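Local coordinates for hypothetical protein HI1333 (Haemophilus influenzae, PDB 1JO0) that probably binds RNA, as a small single-domain member of the CRS1/YhbY (CRM) family whose precise cellular role is not established, at residues I62-A73 against T77-R86. Sequence-based numbering, arbitrary orientation. Where two conformers were deposited one is given.
Sequences IINAIVRETKAA and TIGHILVLYR
The Arg86 guanidinium meets the C-terminal end of helix 56-70 edge-on: Thr70 O lies near the guanidinium plane and takes a hydrogen bond from Arg86 NH1 at 2.8 Å, nearly straight (165°) and directed at a lone pair of the carbonyl. With CG anti to the backbone N (chi1 -170°) the first part of the Arg86 chain runs out extended and brings CD alongside the same carbonyl oxygen; the bend at chi3 then turns the guanidinium so that NH1 reaches it. NH2 forms a salt bridge with Glu38 of helix 31-44, so the group is held through both terminal nitrogens, which should restrict its rotation. Thr70 closes the helix with its own hydroxyl: OG1 donates to Ile66 O and accepts from Ala72 N, an ST turn, while Lys71 leaves helical geometry with positive phi. The chain then enters edge strand 73-78, where Ala73 and Tyr85 form an antiparallel hydrogen-bonded pair, Ala73 N to Tyr85 O at 2.8 Å and Tyr85 N to Ala73 O at 3.0 Å. Helix 56-70 packs against the mixed four-stranded sheet, the alpha/beta layering of the CRM domain; the axis of residues 62-70 runs 12° from parallel to strand 81-85, 10.8 Å away at the closest approach. Between the two layers, in the conformer given, Leu82 sets both methyls against the helix. Its CD2 sits 3.6 Å from Ile63 CG1, and its CD1 touches Ile66 CD1 at 3.9 Å. Further along, Ile66 CG2 meets Leu84 CD1 at 3.6 Å, the two side chains crossing at about a right angle. At the hairpin end Ile63 CD1 and the Thr77 side chain approach tip to tip, 3.9 Å from CD1 to Thr77 OG1.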
# COMPACT_ATOMS: atom_id res chain seq x y z
N ILE A 62 -7.72 8.58 3.77
CA ILE A 62 -7.25 7.21 4.01
C ILE A 62 -5.80 7.05 3.64
O ILE A 62 -5.05 6.49 4.45
CB ILE A 62 -8.15 6.21 3.26
CG1 ILE A 62 -9.56 6.16 3.86
CG2 ILE A 62 -7.51 4.84 3.22
CD1 ILE A 62 -10.64 5.56 3.01
N ILE A 63 -5.37 7.48 2.46
CA ILE A 63 -3.99 7.37 2.04
C ILE A 63 -3.09 8.04 3.06
O ILE A 63 -2.05 7.51 3.50
CB ILE A 63 -3.76 8.02 0.65
CG1 ILE A 63 -4.40 7.24 -0.48
CG2 ILE A 63 -2.27 8.26 0.40
CD1 ILE A 63 -4.48 7.88 -1.83
N ASN A 64 -3.45 9.26 3.41
CA ASN A 64 -2.58 10.02 4.30
C ASN A 64 -2.42 9.33 5.64
O ASN A 64 -1.31 9.33 6.21
CB ASN A 64 -3.15 11.43 4.49
CG ASN A 64 -3.02 12.29 3.25
OD1 ASN A 64 -2.41 11.89 2.28
ND2 ASN A 64 -3.62 13.49 3.29
N ALA A 65 -3.51 8.77 6.15
CA ALA A 65 -3.44 8.11 7.45
C ALA A 65 -2.59 6.84 7.37
O ALA A 65 -1.81 6.52 8.27
CB ALA A 65 -4.82 7.75 7.94
N ILE A 66 -2.77 6.06 6.32
CA ILE A 66 -2.00 4.82 6.14
C ILE A 66 -0.52 5.18 6.09
O ILE A 66 0.31 4.57 6.75
CB ILE A 66 -2.44 4.00 4.91
CG1 ILE A 66 -3.88 3.50 5.02
CG2 ILE A 66 -1.44 2.89 4.61
CD1 ILE A 66 -4.48 2.92 3.80
N VAL A 67 -0.13 6.15 5.27
CA VAL A 67 1.29 6.48 5.15
C VAL A 67 1.80 6.99 6.48
O VAL A 67 2.91 6.66 6.91
CB VAL A 67 1.47 7.52 4.02
CG1 VAL A 67 2.83 8.13 4.06
CG2 VAL A 67 1.19 6.83 2.67
N ARG A 68 1.06 7.81 7.20
CA ARG A 68 1.52 8.33 8.48
C ARG A 68 1.78 7.21 9.47
O ARG A 68 2.78 7.18 10.14
CB ARG A 68 0.46 9.26 9.09
CG ARG A 68 0.92 9.91 10.38
CD ARG A 68 -0.07 10.93 10.91
NE ARG A 68 0.29 11.39 12.25
CZ ARG A 68 -0.31 11.14 13.39
NH1 ARG A 68 -1.41 10.40 13.50
NH2 ARG A 68 0.19 11.66 14.50
N GLU A 69 0.83 6.28 9.58
CA GLU A 69 0.93 5.22 10.59
C GLU A 69 1.97 4.16 10.25
O GLU A 69 2.64 3.66 11.18
CB GLU A 69 -0.44 4.54 10.68
CG GLU A 69 -1.56 5.47 11.16
CD GLU A 69 -1.50 5.53 12.68
OE1 GLU A 69 -0.45 5.28 13.29
OE2 GLU A 69 -2.55 5.91 13.19
N THR A 70 2.06 3.84 8.98
CA THR A 70 2.88 2.69 8.58
C THR A 70 4.26 3.06 8.03
O THR A 70 5.14 2.20 7.97
CB THR A 70 2.21 1.85 7.48
OG1 THR A 70 2.14 2.60 6.24
CG2 THR A 70 0.82 1.34 7.85
N LYS A 71 4.44 4.30 7.60
CA LYS A 71 5.67 4.75 6.93
C LYS A 71 5.94 4.04 5.62
O LYS A 71 7.06 4.09 5.09
CB LYS A 71 6.88 4.63 7.87
CG LYS A 71 6.57 5.06 9.27
CD LYS A 71 5.91 6.40 9.43
CE LYS A 71 5.90 6.71 10.92
NZ LYS A 71 4.90 5.92 11.71
N ALA A 72 4.90 3.41 5.04
CA ALA A 72 5.01 2.87 3.71
C ALA A 72 5.08 3.98 2.66
O ALA A 72 4.55 5.08 2.88
CB ALA A 72 3.84 1.94 3.40
N ALA A 73 5.70 3.66 1.55
CA ALA A 73 5.70 4.45 0.35
C ALA A 73 4.46 4.21 -0.49
O ALA A 73 4.05 3.07 -0.69
CB ALA A 73 6.92 4.19 -0.53
N THR A 77 -1.64 5.07 -6.96
CA THR A 77 -3.03 5.21 -6.65
C THR A 77 -3.80 5.19 -7.98
O THR A 77 -3.51 6.06 -8.78
CB THR A 77 -3.34 6.61 -6.09
OG1 THR A 77 -2.49 6.86 -4.98
CG2 THR A 77 -4.81 6.66 -5.72
N ILE A 78 -4.64 4.23 -8.23
CA ILE A 78 -5.40 4.22 -9.47
C ILE A 78 -6.75 3.66 -9.11
O ILE A 78 -6.86 2.53 -8.62
CB ILE A 78 -4.75 3.36 -10.57
CG1 ILE A 78 -4.55 1.93 -10.08
CG2 ILE A 78 -3.48 4.04 -11.05
CD1 ILE A 78 -3.70 0.98 -10.87
N GLY A 79 -7.74 4.52 -9.34
CA GLY A 79 -9.08 4.07 -9.05
C GLY A 79 -9.16 3.75 -7.57
O GLY A 79 -8.83 4.56 -6.72
N HIS A 80 -9.60 2.52 -7.31
CA HIS A 80 -9.91 2.13 -5.97
C HIS A 80 -8.79 1.34 -5.33
O HIS A 80 -8.99 0.80 -4.24
CB HIS A 80 -11.24 1.34 -5.96
CG HIS A 80 -11.20 0.08 -6.75
ND1 HIS A 80 -10.72 0.00 -8.04
CD2 HIS A 80 -11.58 -1.18 -6.45
CE1 HIS A 80 -10.81 -1.24 -8.50
NE2 HIS A 80 -11.34 -1.98 -7.54
N ILE A 81 -7.61 1.30 -5.94
CA ILE A 81 -6.51 0.48 -5.44
C ILE A 81 -5.37 1.41 -5.04
O ILE A 81 -4.94 2.31 -5.78
CB ILE A 81 -5.98 -0.49 -6.51
CG1 ILE A 81 -7.05 -1.47 -6.99
CG2 ILE A 81 -4.72 -1.21 -6.08
CD1 ILE A 81 -7.44 -2.46 -5.92
N LEU A 82 -4.87 1.16 -3.86
CA LEU A 82 -3.65 1.77 -3.36
C LEU A 82 -2.53 0.74 -3.34
O LEU A 82 -2.67 -0.27 -2.67
CB LEU A 82 -3.81 2.23 -1.92
CG LEU A 82 -4.99 3.13 -1.54
CD1 LEU A 82 -4.88 3.50 -0.07
CD2 LEU A 82 -5.04 4.33 -2.46
N VAL A 83 -1.42 1.02 -4.00
CA VAL A 83 -0.27 0.14 -3.97
C VAL A 83 0.77 0.77 -3.05
O VAL A 83 1.12 1.96 -3.22
CB VAL A 83 0.31 -0.04 -5.38
CG1 VAL A 83 1.47 -1.03 -5.30
CG2 VAL A 83 -0.75 -0.51 -6.40
N LEU A 84 1.23 0.02 -2.07
CA LEU A 84 2.11 0.51 -1.01
C LEU A 84 3.33 -0.39 -0.87
O LEU A 84 3.21 -1.60 -1.15
CB LEU A 84 1.38 0.57 0.31
CG LEU A 84 0.13 1.42 0.40
CD1 LEU A 84 -0.71 1.03 1.60
CD2 LEU A 84 0.55 2.86 0.50
N TYR A 85 4.43 0.15 -0.39
CA TYR A 85 5.63 -0.64 -0.18
C TYR A 85 6.37 -0.23 1.07
O TYR A 85 6.57 0.97 1.29
CB TYR A 85 6.58 -0.55 -1.38
CG TYR A 85 7.92 -1.19 -1.18
CD1 TYR A 85 8.11 -2.57 -1.37
CD2 TYR A 85 9.05 -0.46 -0.81
CE1 TYR A 85 9.36 -3.14 -1.18
CE2 TYR A 85 10.28 -1.04 -0.63
CZ TYR A 85 10.44 -2.38 -0.82
OH TYR A 85 11.67 -2.95 -0.65
N ARG A 86 6.80 -1.21 1.87
CA ARG A 86 7.72 -0.90 2.96
C ARG A 86 8.77 -2.02 3.04
O ARG A 86 8.34 -3.18 3.03
CB ARG A 86 6.99 -0.80 4.28
CG ARG A 86 7.82 -0.25 5.42
CD ARG A 86 7.01 -0.11 6.68
NE ARG A 86 6.62 -1.37 7.27
CZ ARG A 86 5.66 -1.54 8.17
NH1 ARG A 86 4.92 -0.52 8.60
NH2 ARG A 86 5.46 -2.78 8.63